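Local coordinates for protein transcriptional regulator, TetR family (Vibrio parahaemolyticus, PDB 3HE0) that probably binds DNA at regulatory sequences and controls transcription, as a TetR-family regulator, at residues Asp11-Ile16 with Tyr49-Asp54. Sequence-based numbering, arbitrary orientation.
With SO4 (sulfate ion), chain E.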
loop_
_atom_site.group_PDB
_atom_site.type_symbol
_atom_site.label_atom_id
_atom_site.label_comp_id
_atom_site.label_asym_id
_atom_site.label_seq_id
_atom_site.Cartn_x
_atom_site.Cartn_y
_atom_site.Cartn_z
ATOM N N ASP A 11 23.635 -4.709 -26.149
ATOM C CA ASP A 11 23.379 -4.087 -24.815
ATOM C C ASP A 11 22.430 -4.944 -23.948
ATOM O O ASP A 11 21.225 -5.102 -24.256
ATOM C CB ASP A 11 22.816 -2.671 -24.985
ATOM C CG ASP A 11 22.673 -1.937 -23.661
ATOM O OD1 ASP A 11 23.262 -0.858 -23.504
ATOM O OD2 ASP A 11 21.977 -2.444 -22.769
ATOM N N LYS A 12 22.969 -5.460 -22.843
ATOM C CA LYS A 12 22.261 -6.458 -22.043
ATOM C C LYS A 12 21.570 -5.835 -20.853
ATOM O O LYS A 12 21.121 -6.517 -19.956
ATOM C CB LYS A 12 23.271 -7.496 -21.555
ATOM C CG LYS A 12 24.127 -8.101 -22.642
ATOM C CD LYS A 12 23.297 -8.833 -23.628
ATOM C CE LYS A 12 24.147 -9.345 -24.785
ATOM N NZ LYS A 12 23.311 -10.124 -25.756
ATOM N N ARG A 13 21.514 -4.517 -20.817
ATOM C CA ARG A 13 21.077 -3.824 -19.615
ATOM C C ARG A 13 19.635 -4.180 -19.229
ATOM O O ARG A 13 19.343 -4.489 -18.077
ATOM C CB ARG A 13 21.170 -2.331 -19.836
ATOM C CG ARG A 13 20.761 -1.543 -18.645
ATOM C CD ARG A 13 20.834 -0.118 -18.958
ATOM N NE ARG A 13 20.740 0.647 -17.737
ATOM C CZ ARG A 13 19.611 1.083 -17.206
ATOM N NH1 ARG A 13 19.656 1.751 -16.064
ATOM N NH2 ARG A 13 18.449 0.866 -17.803
ATOM N N ASP A 14 18.742 -4.077 -20.205
ATOM C CA ASP A 14 17.331 -4.406 -19.999
ATOM C C ASP A 14 17.128 -5.868 -19.597
ATOM O O ASP A 14 16.368 -6.155 -18.693
ATOM C CB ASP A 14 16.536 -4.153 -21.290
ATOM C CG ASP A 14 16.464 -2.680 -21.665
ATOM O OD1 ASP A 14 16.269 -1.813 -20.777
ATOM O OD2 ASP A 14 16.570 -2.399 -22.873
ATOM N N GLN A 15 17.825 -6.776 -20.272
ATOM C CA GLN A 15 17.777 -8.191 -19.925
ATOM C C GLN A 15 18.147 -8.422 -18.446
ATOM O O GLN A 15 17.479 -9.163 -17.710
ATOM C CB GLN A 15 18.715 -8.963 -20.849
ATOM C CG GLN A 15 18.692 -10.452 -20.667
ATOM C CD GLN A 15 19.568 -11.156 -21.698
ATOM O OE1 GLN A 15 19.390 -10.969 -22.899
ATOM N NE2 GLN A 15 20.498 -11.978 -21.232
ATOM N N ILE A 16 19.186 -7.734 -18.007
ATOM C CA ILE A 16 19.651 -7.859 -16.639
ATOM C C ILE A 16 18.635 -7.254 -15.689
ATOM O O ILE A 16 18.403 -7.803 -14.600
ATOM C CB ILE A 16 21.061 -7.156 -16.430
ATOM C CG1 ILE A 16 22.140 -7.869 -17.245
ATOM C CG2 ILE A 16 21.427 -7.120 -14.950
ATOM C CD1 ILE A 16 23.490 -7.025 -17.462
ATOM N N TYR A 49 28.877 -6.286 -14.250
ATOM C CA TYR A 49 29.719 -5.169 -13.841
ATOM C C TYR A 49 30.119 -4.222 -14.961
ATOM O O TYR A 49 30.688 -3.172 -14.692
ATOM C CB TYR A 49 30.925 -5.682 -13.058
ATOM C CG TYR A 49 30.460 -6.310 -11.747
ATOM C CD1 TYR A 49 30.070 -5.513 -10.691
ATOM C CD2 TYR A 49 30.390 -7.677 -11.589
ATOM C CE1 TYR A 49 29.638 -6.048 -9.498
ATOM C CE2 TYR A 49 29.967 -8.234 -10.389
ATOM C CZ TYR A 49 29.594 -7.405 -9.344
ATOM O OH TYR A 49 29.146 -7.919 -8.143
ATOM N N ARG A 50 29.801 -4.562 -16.199
ATOM C CA ARG A 50 29.972 -3.640 -17.305
ATOM C C ARG A 50 28.824 -2.658 -17.423
ATOM O O ARG A 50 28.892 -1.716 -18.235
ATOM C CB ARG A 50 30.114 -4.403 -18.599
ATOM C CG ARG A 50 31.300 -5.373 -18.556
ATOM C CD ARG A 50 31.907 -5.546 -19.893
ATOM N NE ARG A 50 31.092 -6.438 -20.663
ATOM C CZ ARG A 50 31.237 -7.750 -20.653
ATOM N NH1 ARG A 50 32.184 -8.306 -19.896
ATOM N NH2 ARG A 50 30.422 -8.497 -21.390
ATOM N N TYR A 51 27.797 -2.891 -16.617
ATOM C CA TYR A 51 26.578 -2.080 -16.625
ATOM C C TYR A 51 26.266 -1.480 -15.275
ATOM O O TYR A 51 25.749 -0.400 -15.252
ATOM C CB TYR A 51 25.347 -2.873 -17.101
ATOM C CG TYR A 51 25.451 -3.288 -18.514
ATOM C CD1 TYR A 51 25.064 -2.445 -19.548
ATOM C CD2 TYR A 51 25.985 -4.523 -18.838
ATOM C CE1 TYR A 51 25.202 -2.860 -20.888
ATOM C CE2 TYR A 51 26.147 -4.914 -20.127
ATOM C CZ TYR A 51 25.760 -4.090 -21.154
ATOM O OH TYR A 51 25.932 -4.564 -22.444
ATOM N N PHE A 52 26.555 -2.169 -14.171
ATOM C CA PHE A 52 26.226 -1.665 -12.832
ATOM C C PHE A 52 27.456 -1.748 -11.967
ATOM O O PHE A 52 28.144 -2.755 -12.012
ATOM C CB PHE A 52 25.099 -2.514 -12.234
ATOM C CG PHE A 52 23.902 -2.572 -13.103
ATOM C CD1 PHE A 52 23.001 -1.505 -13.128
ATOM C CD2 PHE A 52 23.714 -3.623 -13.966
ATOM C CE1 PHE A 52 21.887 -1.517 -13.974
ATOM C CE2 PHE A 52 22.614 -3.644 -14.823
ATOM C CZ PHE A 52 21.681 -2.589 -14.802
ATOM N N SER A 53 27.780 -0.707 -11.205
ATOM C CA SER A 53 29.006 -0.740 -10.412
ATOM C C SER A 53 28.935 -1.745 -9.274
ATOM O O SER A 53 29.915 -2.385 -8.983
ATOM C CB SER A 53 29.368 0.638 -9.872
ATOM O OG SER A 53 28.223 1.340 -9.458
ATOM N N ASP A 54 27.767 -1.948 -8.693
ATOM C CA ASP A 54 27.617 -2.832 -7.558
ATOM C C ASP A 54 26.128 -3.097 -7.308
ATOM O O ASP A 54 25.249 -2.533 -8.000
ATOM C CB ASP A 54 28.264 -2.180 -6.321
ATOM C CG ASP A 54 27.642 -0.834 -5.962
ATOM O OD1 ASP A 54 26.509 -0.552 -6.335
ATOM O OD2 ASP A 54 28.293 -0.031 -5.293
HETATM S S SO4 E . 15.237 2.869 -17.431
HETATM O O1 SO4 E . 14.061 3.552 -16.885
HETATM O O2 SO4 E . 15.998 3.846 -18.212
HETATM O O3 SO4 E . 16.036 2.299 -16.342
HETATM O O4 SO4 E . 14.841 1.783 -18.320
#
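In the TetR-type DNA-binding domain, Tyr51 and Phe52, at the end of the predicted helix-turn-helix motif, meet the start of helix 13-27. They belong to the loop between helices 45-49 and 55-74. The Tyr51 ring reaches across to the helix N-terminus, and its OH accepts a hydrogen bond from Lys12 N at 3.1 Å, nearly straight at 166°. Lys12 is the N-cap residue, so this bond holds the backbone just ahead of the first helical turn. Arg13 N lies over one face of the Tyr51 ring, offset toward the rim. That N-H is bonded to Asp11 OD2 at 2.9 Å, which closes an Asx turn. The Asp11 carboxylate also packs against the tyrosine, with OD2 3.8 Å from Tyr51 CE1. On the same side of the ring plane, Ile16 CD1 touches Tyr51 CD2 at 3.8 Å. The second branch of Ile16, CG2, stands anti to the backbone N and packs on Phe52 CE2 at 3.7 Å. Ile16 and Phe52 are buried; Leu37 of helix 34-41 adjoins the isoleucine, and Leu58 of helix 55-74 the phenylalanine. Arg13 extends past Phe52 CZ, which its CG approaches to 4.1 Å. Its guanidinium forms a salt bridge with Glu61 through NH1, while NH2 donates to O3 of a sulfate, probably from the crystallisation liquor, at 3.2 Å.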